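Side-chain contacts in putative branched-chain amino acid ABC transporter (PDB 3HUT), which probably binds branched-chain or related amino acids outside the cytoplasmic membrane and hands them to an ABC transporter: residues S265-E268 / T269-A273; A27-L30 / Q31-F35; Q99-P102 / T103-H106. All coordinates share one frame; numbering follows the deposited sequence.

Contact 1. Residues S265-E268 / T269-A273; sequences SAYE and TLYGA
Two donors of Thr269 converge on one acceptor, the carbonyl oxygen of Ser265. The backbone Thr269 N reaches Ser265 O at 3.0 Å, while the hydroxyl Thr269 OG1 gives its proton to Ser265 O at 2.9 Å, arriving above the carbonyl plane from the face opposite the amide. Thr269 chi1 (-68°) turns the hydroxyl back along the helix for this second bond. Ala266 O and Tyr267 O are taken in turn by the amides of Leu270 and Tyr271, and the run finishes with Gly272 N on Glu268 O at 2.7 Å, more bent than the others. Gly272 has positive phi, and beyond it the chain doubles back: Ala273 O receives a CA-H...O contact from Glu268 CA at 3.5 Å and lies at the edge of the Tyr267 ring. Over one face of that ring stands the edge of Tyr271, its CD2 3.7 Å from Tyr267 CE1. Both phenol oxygens make weak hydrogen bonds to Glu26 on helix 18-37, Tyr267 OH to OE1 and Tyr271 OH to the carbonyl. This is the C-terminal end of an alpha-helix, closed by a glycine in left-handed conformation, with an i, i+4 edge-to-face tyrosine pair packed on its side.

Contact 2. Residues A27-L30 / Q31-F35; sequences AARL and QLDRF
Leu30 and Arg34, one helical turn apart, lie across each other at a slant, the leucine branch meeting the rim of the guanidinium group. Leu30 CD2 sits near the plane of that group, 3.3 Å from Arg34 NH2, and Leu30 CG is almost as near the same nitrogen. The arginine gets there by running extended from CG to NE after CG has been set beside its backbone N (chi1 -61°); on the way its CG passes 3.0 Å from Leu30 O, the carbonyl that also accepts the amide of Arg34. A second i, i+4 pair, Arg29 with Asp33, is turned quite differently. The carboxylate stands over one face of the Arg29 guanidinium, with the two planes 73° apart, and the link is one of charge alone: no N-H points at the oxygen. Asp33 OD2 is modelled too tightly against its partner for its exact place to be trusted. A bend at chi2 (73°) brings the arginine chain round to the aspartate. Beneath both pairs the backbone bonds are regular, as with Leu32 N to Ala28 O at 2.8 Å. Gln31 takes its polar end away from this turn, and its NE2 donates to Tyr283 O. Helix 18-37 joins strands 5-11 and 46-52 in a beta-alpha-beta unit: Ala28 and Leu32 pack on strand 46-52, Ala28 and Gln31 meet Val286 of helix 277-296, and Leu30 and Arg34 face helix 258-271.

Contact 3. Residues Q99-P102 / T103-H106; sequences QLSP and TAAH
Ser101 and Thr103 meet where the chain leaves strand 99-101, the serine hydroxyl reaching forward over the turn. Thr103 N gives Ser101 OG a weak bond, 3.4 Å long, and the next amide a better one: Ala104 N lies 2.9 Å from Ser101 OG with an N-H...O angle of 148°. With OG anti to the serine's own nitrogen (chi1 172°), the hydroxyl projects beside its carbonyl carbon and over the amides that follow. The methyl of Ala104 closes in on the same group, its CB 3.1 Å from Ser101 OG. This is an ST turn headed by serine, its shorter-range bond being the weak one.

Pro102 and Thr103 form the outside of the bend. Phe24 of helix 18-37 touches both, while helix 277-296 supplies Ala285 against Pro102 and Phe278 against Thr103. The threonine hydroxyl, lodged between its backbone N and carbonyl carbon (chi1 53°), is bonded to Phe80 O.

Besides the two amides, Ser101 OG is hydrogen-bonded to Asp79 O and, weakly, to Ser85 OG. Since a carbonyl cannot donate, the serine proton must go to Asp79, just beyond the end of the neighbouring parallel strand 73-78. The oxygen meanwhile satisfies the amide of Ala104 and gives weak support to that of Thr103, a buried hydroxyl acting as donor and acceptor at once.

All three contacts belong to the lobe built on the parallel sheet of strands 5-11, 46-52, 73-78, 99-101 and 116-118. Contacts 1 and 2, their centres 13 Å apart, touch directly: Ala266 CB approaches Arg34 NH2 at 3.0 Å, and Leu270 CD2 lies 3.9 Å from Leu30 CD1, so the end of helix 258-271 is packed against helix 18-37. Contact 3 is separate, its nearest atoms about 8 Å from contact 2 and about 12 Å from contact 1. Its centre lies nearer that of the molecule (about 9 Å, against about 20 and 21 Å for contacts 2 and 1), in a loop following a sheet strand; as in other periplasmic binding proteins, such a loop probably borders the ligand cleft.

Contact 1. Residues S265-E268 / T269-A273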
ATOM      1  N   SER A 265      -0.754  -6.771 -17.666  1.00 11.60           N
ATOM      2  CA  SER A 265      -0.523  -7.559 -18.878  1.00 11.55           C
ATOM      3  C   SER A 265       0.962  -7.827 -19.114  1.00 11.67           C
ATOM      4  O   SER A 265       1.372  -8.971 -19.341  1.00 10.93           O
ATOM      5  CB  SER A 265      -1.113  -6.833 -20.093  1.00 11.77           C
ATOM      6  OG  SER A 265      -0.833  -7.526 -21.299  1.00 13.55           O
ATOM      7  N   ALA A 266       1.767  -6.771 -19.066  1.00  9.24           N
ATOM      8  CA  ALA A 266       3.206  -6.897 -19.272  1.00  9.55           C
ATOM      9  C   ALA A 266       3.827  -7.852 -18.263  1.00  9.77           C
ATOM     10  O   ALA A 266       4.672  -8.681 -18.616  1.00 10.29           O
ATOM     11  CB  ALA A 266       3.876  -5.533 -19.157  1.00  9.68           C
ATOM     12  N   TYR A 267       3.401  -7.725 -17.010  1.00 10.25           N
ATOM     13  CA  TYR A 267       3.912  -8.546 -15.918  1.00 12.33           C
ATOM     14  C   TYR A 267       3.585 -10.033 -16.068  1.00 11.86           C
ATOM     15  O   TYR A 267       4.462 -10.890 -15.927  1.00 11.70           O
ATOM     16  CB  TYR A 267       3.346  -8.044 -14.590  1.00 12.53           C
ATOM     17  CG  TYR A 267       4.086  -8.561 -13.385  1.00 12.66           C
ATOM     18  CD1 TYR A 267       5.091  -7.802 -12.786  1.00 12.95           C
ATOM     19  CD2 TYR A 267       3.796  -9.814 -12.848  1.00 12.49           C
ATOM     20  CE1 TYR A 267       5.789  -8.277 -11.681  1.00 13.56           C
ATOM     21  CE2 TYR A 267       4.490 -10.300 -11.743  1.00 14.80           C
ATOM     22  CZ  TYR A 267       5.483  -9.523 -11.167  1.00 13.07           C
ATOM     23  OH  TYR A 267       6.163  -9.985 -10.066  1.00 18.18           O
ATOM     24  N   GLU A 268       2.318 -10.335 -16.336  1.00 12.49           N
ATOM     25  CA  GLU A 268       1.883 -11.719 -16.490  1.00 12.17           C
ATOM     26  C   GLU A 268       2.545 -12.361 -17.698  1.00 11.92           C
ATOM     27  O   GLU A 268       2.958 -13.520 -17.651  1.00 11.55           O
ATOM     28  CB  GLU A 268       0.358 -11.786 -16.632  1.00 12.16           C
ATOM     29  CG  GLU A 268      -0.383 -11.145 -15.470  1.00 16.46           C
ATOM     30  CD  GLU A 268      -1.887 -11.358 -15.533  1.00 19.92           C
ATOM     31  OE1 GLU A 268      -2.476 -11.163 -16.619  1.00 21.79           O
ATOM     32  OE2 GLU A 268      -2.480 -11.711 -14.490  1.00 21.72           O
ATOM     33  N   THR A 269       2.664 -11.594 -18.774  1.00 11.16           N
ATOM     34  CA  THR A 269       3.280 -12.086 -19.996  1.00 10.98           C
ATOM     35  C   THR A 269       4.747 -12.444 -19.781  1.00 12.43           C
ATOM     36  O   THR A 269       5.215 -13.506 -20.197  1.00 10.82           O
ATOM     37  CB  THR A 269       3.193 -11.033 -21.116  1.00  8.89           C
ATOM     38  OG1 THR A 269       1.826 -10.875 -21.512  1.00  7.95           O
ATOM     39  CG2 THR A 269       4.027 -11.452 -22.323  1.00  8.59           C
ATOM     40  N   LEU A 270       5.467 -11.550 -19.120  1.00 12.38           N
ATOM     41  CA  LEU A 270       6.885 -11.752 -18.874  1.00 14.45           C
ATOM     42  C   LEU A 270       7.220 -12.719 -17.745  1.00 14.31           C
ATOM     43  O   LEU A 270       8.169 -13.493 -17.858  1.00 15.75           O
ATOM     44  CB  LEU A 270       7.548 -10.402 -18.594  1.00 15.60           C
ATOM     45  CG  LEU A 270       9.040 -10.406 -18.265  1.00 18.78           C
ATOM     46  CD1 LEU A 270       9.819 -11.066 -19.391  1.00 21.15           C
ATOM     47  CD2 LEU A 270       9.509  -8.973 -18.052  1.00 20.13           C
ATOM     48  N   TYR A 271       6.439 -12.688 -16.671  1.00 13.90           N
ATOM     49  CA  TYR A 271       6.710 -13.538 -15.513  1.00 15.11           C
ATOM     50  C   TYR A 271       5.798 -14.743 -15.311  1.00 16.59           C
ATOM     51  O   TYR A 271       6.046 -15.577 -14.434  1.00 16.91           O
ATOM     52  CB  TYR A 271       6.726 -12.665 -14.255  1.00 12.46           C
ATOM     53  CG  TYR A 271       7.767 -11.574 -14.345  1.00 13.82           C
ATOM     54  CD1 TYR A 271       9.121 -11.891 -14.451  1.00 14.27           C
ATOM     55  CD2 TYR A 271       7.403 -10.227 -14.376  1.00 14.30           C
ATOM     56  CE1 TYR A 271      10.087 -10.903 -14.588  1.00 13.39           C
ATOM     57  CE2 TYR A 271       8.369  -9.224 -14.514  1.00 14.62           C
ATOM     58  CZ  TYR A 271       9.708  -9.574 -14.620  1.00 14.55           C
ATOM     59  OH  TYR A 271      10.670  -8.602 -14.766  1.00 15.38           O
ATOM     60  N   GLY A 272       4.749 -14.838 -16.120  1.00 16.95           N
ATOM     61  CA  GLY A 272       3.838 -15.965 -16.016  1.00 17.97           C
ATOM     62  C   GLY A 272       3.065 -16.085 -14.715  1.00 18.52           C
ATOM     63  O   GLY A 272       2.655 -17.181 -14.332  1.00 19.33           O
ATOM     64  N   ALA A 273       2.857 -14.966 -14.030  1.00 17.62           N
ATOM     65  CA  ALA A 273       2.110 -14.979 -12.777  1.00 17.77           C
ATOM     66  C   ALA A 273       1.425 -13.636 -12.565  1.00 18.18           C
ATOM     67  O   ALA A 273       1.865 -12.622 -13.103  1.00 17.72           O
ATOM     68  CB  ALA A 273       3.046 -15.285 -11.609  1.00 16.64           C
TER

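Contact 2. Residues A27-L30 / Q31-F35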
ATOM      1  N   ALA A  27       9.389  -6.581 -10.797  1.00  8.32           N
ATOM      2  CA  ALA A  27       8.750  -5.309 -11.100  1.00  7.96           C
ATOM      3  C   ALA A  27       9.788  -4.252 -11.466  1.00  8.64           C
ATOM      4  O   ALA A  27       9.598  -3.486 -12.415  1.00  8.61           O
ATOM      5  CB  ALA A  27       7.928  -4.844  -9.903  1.00  8.85           C
ATOM      6  N   ALA A  28      10.884  -4.215 -10.714  1.00  8.43           N
ATOM      7  CA  ALA A  28      11.952  -3.246 -10.961  1.00  8.66           C
ATOM      8  C   ALA A  28      12.483  -3.357 -12.384  1.00 10.59           C
ATOM      9  O   ALA A  28      12.636  -2.355 -13.087  1.00 10.75           O
ATOM     10  CB  ALA A  28      13.092  -3.459  -9.970  1.00  7.52           C
ATOM     11  N   ARG A  29      12.763  -4.585 -12.796  1.00 11.24           N
ATOM     12  CA  ARG A  29      13.288  -4.861 -14.127  1.00 12.50           C
ATOM     13  C   ARG A  29      12.379  -4.311 -15.226  1.00 10.54           C
ATOM     14  O   ARG A  29      12.847  -3.685 -16.174  1.00  8.99           O
ATOM     15  CB  ARG A  29      13.468  -6.376 -14.287  1.00 16.27           C
ATOM     16  CG  ARG A  29      13.589  -6.888 -15.717  1.00 23.22           C
ATOM     17  CD  ARG A  29      14.924  -6.553 -16.359  1.00 29.91           C
ATOM     18  NE  ARG A  29      15.118  -7.318 -17.591  1.00 35.16           N
ATOM     19  CZ  ARG A  29      16.164  -7.191 -18.401  1.00 37.80           C
ATOM     20  NH1 ARG A  29      17.125  -6.322 -18.117  1.00 39.85           N
ATOM     21  NH2 ARG A  29      16.252  -7.938 -19.497  1.00 39.35           N
ATOM     22  N   LEU A  30      11.079  -4.547 -15.094  1.00  9.80           N
ATOM     23  CA  LEU A  30      10.120  -4.079 -16.092  1.00 10.55           C
ATOM     24  C   LEU A  30      10.142  -2.553 -16.214  1.00 10.71           C
ATOM     25  O   LEU A  30      10.224  -2.008 -17.313  1.00 10.61           O
ATOM     26  CB  LEU A  30       8.714  -4.544 -15.713  1.00 13.73           C
ATOM     27  CG  LEU A  30       7.631  -4.503 -16.791  1.00 15.66           C
ATOM     28  CD1 LEU A  30       8.031  -5.391 -17.956  1.00 16.96           C
ATOM     29  CD2 LEU A  30       6.315  -4.990 -16.202  1.00 17.02           C
ATOM     30  N   GLN A  31      10.065  -1.872 -15.077  1.00  9.92           N
ATOM     31  CA  GLN A  31      10.069  -0.411 -15.041  1.00  8.16           C
ATOM     32  C   GLN A  31      11.381   0.174 -15.576  1.00  8.64           C
ATOM     33  O   GLN A  31      11.380   1.074 -16.425  1.00  7.01           O
ATOM     34  CB  GLN A  31       9.842   0.058 -13.603  1.00  8.69           C
ATOM     35  CG  GLN A  31       9.543   1.544 -13.429  1.00  9.53           C
ATOM     36  CD  GLN A  31       8.180   1.946 -13.976  1.00 10.60           C
ATOM     37  OE1 GLN A  31       8.033   2.237 -15.168  1.00 10.82           O
ATOM     38  NE2 GLN A  31       7.171   1.954 -13.104  1.00  8.56           N
ATOM     39  N   LEU A  32      12.502  -0.332 -15.070  1.00  6.91           N
ATOM     40  CA  LEU A  32      13.809   0.155 -15.489  1.00  9.17           C
ATOM     41  C   LEU A  32      14.008  -0.020 -16.990  1.00  9.92           C
ATOM     42  O   LEU A  32      14.430   0.907 -17.683  1.00 10.71           O
ATOM     43  CB  LEU A  32      14.920  -0.582 -14.736  1.00  8.85           C
ATOM     44  CG  LEU A  32      16.335  -0.056 -14.979  1.00 10.71           C
ATOM     45  CD1 LEU A  32      16.450   1.363 -14.431  1.00 12.40           C
ATOM     46  CD2 LEU A  32      17.344  -0.968 -14.312  1.00  9.78           C
ATOM     47  N   ASP A  33      13.702  -1.208 -17.497  1.00 12.56           N
ATOM     48  CA  ASP A  33      13.870  -1.453 -18.919  1.00 13.73           C
ATOM     49  C   ASP A  33      13.048  -0.466 -19.739  1.00 15.12           C
ATOM     50  O   ASP A  33      13.539   0.074 -20.731  1.00 15.22           O
ATOM     51  CB  ASP A  33      13.492  -2.898 -19.265  1.00 14.88           C
ATOM     52  CG  ASP A  33      14.545  -3.898 -18.816  1.00 16.63           C
ATOM     53  OD1 ASP A  33      15.636  -3.470 -18.376  1.00 15.88           O
ATOM     54  OD2 ASP A  33      14.284  -5.113 -18.908  1.00 17.73           O
ATOM     55  N   ARG A  34      11.809  -0.207 -19.320  1.00 15.93           N
ATOM     56  CA  ARG A  34      10.963   0.735 -20.053  1.00 16.49           C
ATOM     57  C   ARG A  34      11.561   2.131 -20.013  1.00 14.90           C
ATOM     58  O   ARG A  34      11.631   2.816 -21.034  1.00 15.24           O
ATOM     59  CB  ARG A  34       9.550   0.790 -19.464  1.00 19.11           C
ATOM     60  CG  ARG A  34       8.804  -0.521 -19.508  1.00 25.81           C
ATOM     61  CD  ARG A  34       7.317  -0.315 -19.275  1.00 30.03           C
ATOM     62  NE  ARG A  34       6.668  -1.539 -18.814  1.00 34.95           N
ATOM     63  CZ  ARG A  34       5.357  -1.676 -18.638  1.00 36.32           C
ATOM     64  NH1 ARG A  34       4.537  -0.665 -18.895  1.00 36.76           N
ATOM     65  NH2 ARG A  34       4.868  -2.820 -18.179  1.00 35.18           N
ATOM     66  N   PHE A  35      11.985   2.549 -18.825  1.00 13.71           N
ATOM     67  CA  PHE A  35      12.576   3.867 -18.632  1.00 13.38           C
ATOM     68  C   PHE A  35      13.784   4.062 -19.550  1.00 14.54           C
ATOM     69  O   PHE A  35      13.858   5.042 -20.292  1.00 13.54           O
ATOM     70  CB  PHE A  35      13.003   4.036 -17.169  1.00 12.72           C
ATOM     71  CG  PHE A  35      13.493   5.419 -16.832  1.00 14.14           C
ATOM     72  CD1 PHE A  35      12.595   6.466 -16.651  1.00 14.94           C
ATOM     73  CD2 PHE A  35      14.854   5.671 -16.697  1.00 13.87           C
ATOM     74  CE1 PHE A  35      13.047   7.749 -16.336  1.00 17.13           C
ATOM     75  CE2 PHE A  35      15.316   6.944 -16.385  1.00 15.09           C
ATOM     76  CZ  PHE A  35      14.411   7.987 -16.204  1.00 15.34           C
TER

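Contact 3. Residues Q99-P102 / T103-H106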
ATOM      1  N   GLN A  99      15.980   7.870   0.328  1.00  6.23           N
ATOM      2  CA  GLN A  99      15.533   6.475   0.367  1.00  6.88           C
ATOM      3  C   GLN A  99      14.047   6.345   0.044  1.00  7.25           C
ATOM      4  O   GLN A  99      13.220   7.063   0.601  1.00  7.48           O
ATOM      5  CB  GLN A  99      15.812   5.878   1.760  1.00  5.90           C
ATOM      6  CG  GLN A  99      15.109   4.538   2.043  1.00  7.32           C
ATOM      7  CD  GLN A  99      15.274   4.051   3.483  1.00  8.28           C
ATOM      8  OE1 GLN A  99      15.473   4.837   4.404  1.00  7.87           O
ATOM      9  NE2 GLN A  99      15.162   2.745   3.677  1.00  8.65           N
ATOM     10  N   LEU A 100      13.708   5.436  -0.863  1.00  7.13           N
ATOM     11  CA  LEU A 100      12.311   5.221  -1.207  1.00  6.99           C
ATOM     12  C   LEU A 100      11.947   3.760  -0.982  1.00  7.80           C
ATOM     13  O   LEU A 100      12.363   2.886  -1.743  1.00  5.89           O
ATOM     14  CB  LEU A 100      12.029   5.609  -2.668  1.00  6.44           C
ATOM     15  CG  LEU A 100      10.615   5.281  -3.189  1.00  8.67           C
ATOM     16  CD1 LEU A 100       9.581   5.866  -2.265  1.00  8.25           C
ATOM     17  CD2 LEU A 100      10.436   5.819  -4.603  1.00  7.52           C
ATOM     18  N   SER A 101      11.195   3.494   0.083  1.00  7.29           N
ATOM     19  CA  SER A 101      10.768   2.133   0.375  1.00  6.72           C
ATOM     20  C   SER A 101       9.430   1.876  -0.303  1.00  7.48           C
ATOM     21  O   SER A 101       8.482   2.651  -0.154  1.00  6.03           O
ATOM     22  CB  SER A 101      10.603   1.915   1.875  1.00  8.60           C
ATOM     23  OG  SER A 101      10.009   0.647   2.106  1.00  9.73           O
ATOM     24  N   PRO A 102       9.327   0.778  -1.052  1.00  6.75           N
ATOM     25  CA  PRO A 102       8.036   0.549  -1.696  1.00  7.66           C
ATOM     26  C   PRO A 102       6.932   0.112  -0.741  1.00  8.67           C
ATOM     27  O   PRO A 102       5.756   0.377  -0.983  1.00  9.04           O
ATOM     28  CB  PRO A 102       8.361  -0.511  -2.751  1.00 10.31           C
ATOM     29  CG  PRO A 102       9.512  -1.259  -2.150  1.00 10.11           C
ATOM     30  CD  PRO A 102      10.348  -0.175  -1.526  1.00  7.34           C
ATOM     31  N   THR A 103       7.310  -0.508   0.371  1.00  7.58           N
ATOM     32  CA  THR A 103       6.314  -1.033   1.298  1.00  9.00           C
ATOM     33  C   THR A 103       6.421  -0.708   2.797  1.00  9.91           C
ATOM     34  O   THR A 103       5.584  -1.154   3.574  1.00  9.85           O
ATOM     35  CB  THR A 103       6.248  -2.552   1.141  1.00  8.15           C
ATOM     36  OG1 THR A 103       7.565  -3.095   1.277  1.00  8.87           O
ATOM     37  CG2 THR A 103       5.713  -2.920  -0.233  1.00 12.02           C
ATOM     38  N   ALA A 104       7.431   0.050   3.219  1.00 10.25           N
ATOM     39  CA  ALA A 104       7.539   0.394   4.641  1.00 10.08           C
ATOM     40  C   ALA A 104       6.360   1.307   5.004  1.00  9.48           C
ATOM     41  O   ALA A 104       6.404   2.509   4.770  1.00  9.92           O
ATOM     42  CB  ALA A 104       8.867   1.081   4.926  1.00 10.88           C
ATOM     43  N   ALA A 105       5.316   0.719   5.590  1.00 10.31           N
ATOM     44  CA  ALA A 105       4.099   1.452   5.941  1.00 10.28           C
ATOM     45  C   ALA A 105       3.956   1.950   7.372  1.00 11.78           C
ATOM     46  O   ALA A 105       2.998   2.651   7.696  1.00 12.03           O
ATOM     47  CB  ALA A 105       2.875   0.603   5.575  1.00 12.04           C
ATOM     48  N   HIS A 106       4.892   1.596   8.239  1.00 11.25           N
ATOM     49  CA  HIS A 106       4.800   2.025   9.633  1.00 12.07           C
ATOM     50  C   HIS A 106       4.885   3.545   9.781  1.00 11.47           C
ATOM     51  O   HIS A 106       5.757   4.186   9.205  1.00 11.13           O
ATOM     52  CB  HIS A 106       5.899   1.364  10.463  1.00 12.66           C
ATOM     53  CG  HIS A 106       5.733   1.560  11.936  1.00 15.01           C
ATOM     54  ND1 HIS A 106       5.911   2.784  12.548  1.00 14.01           N
ATOM     55  CD2 HIS A 106       5.355   0.702  12.913  1.00 16.02           C
ATOM     56  CE1 HIS A 106       5.645   2.672  13.836  1.00 15.98           C
ATOM     57  NE2 HIS A 106       5.306   1.419  14.085  1.00 19.01           N
TER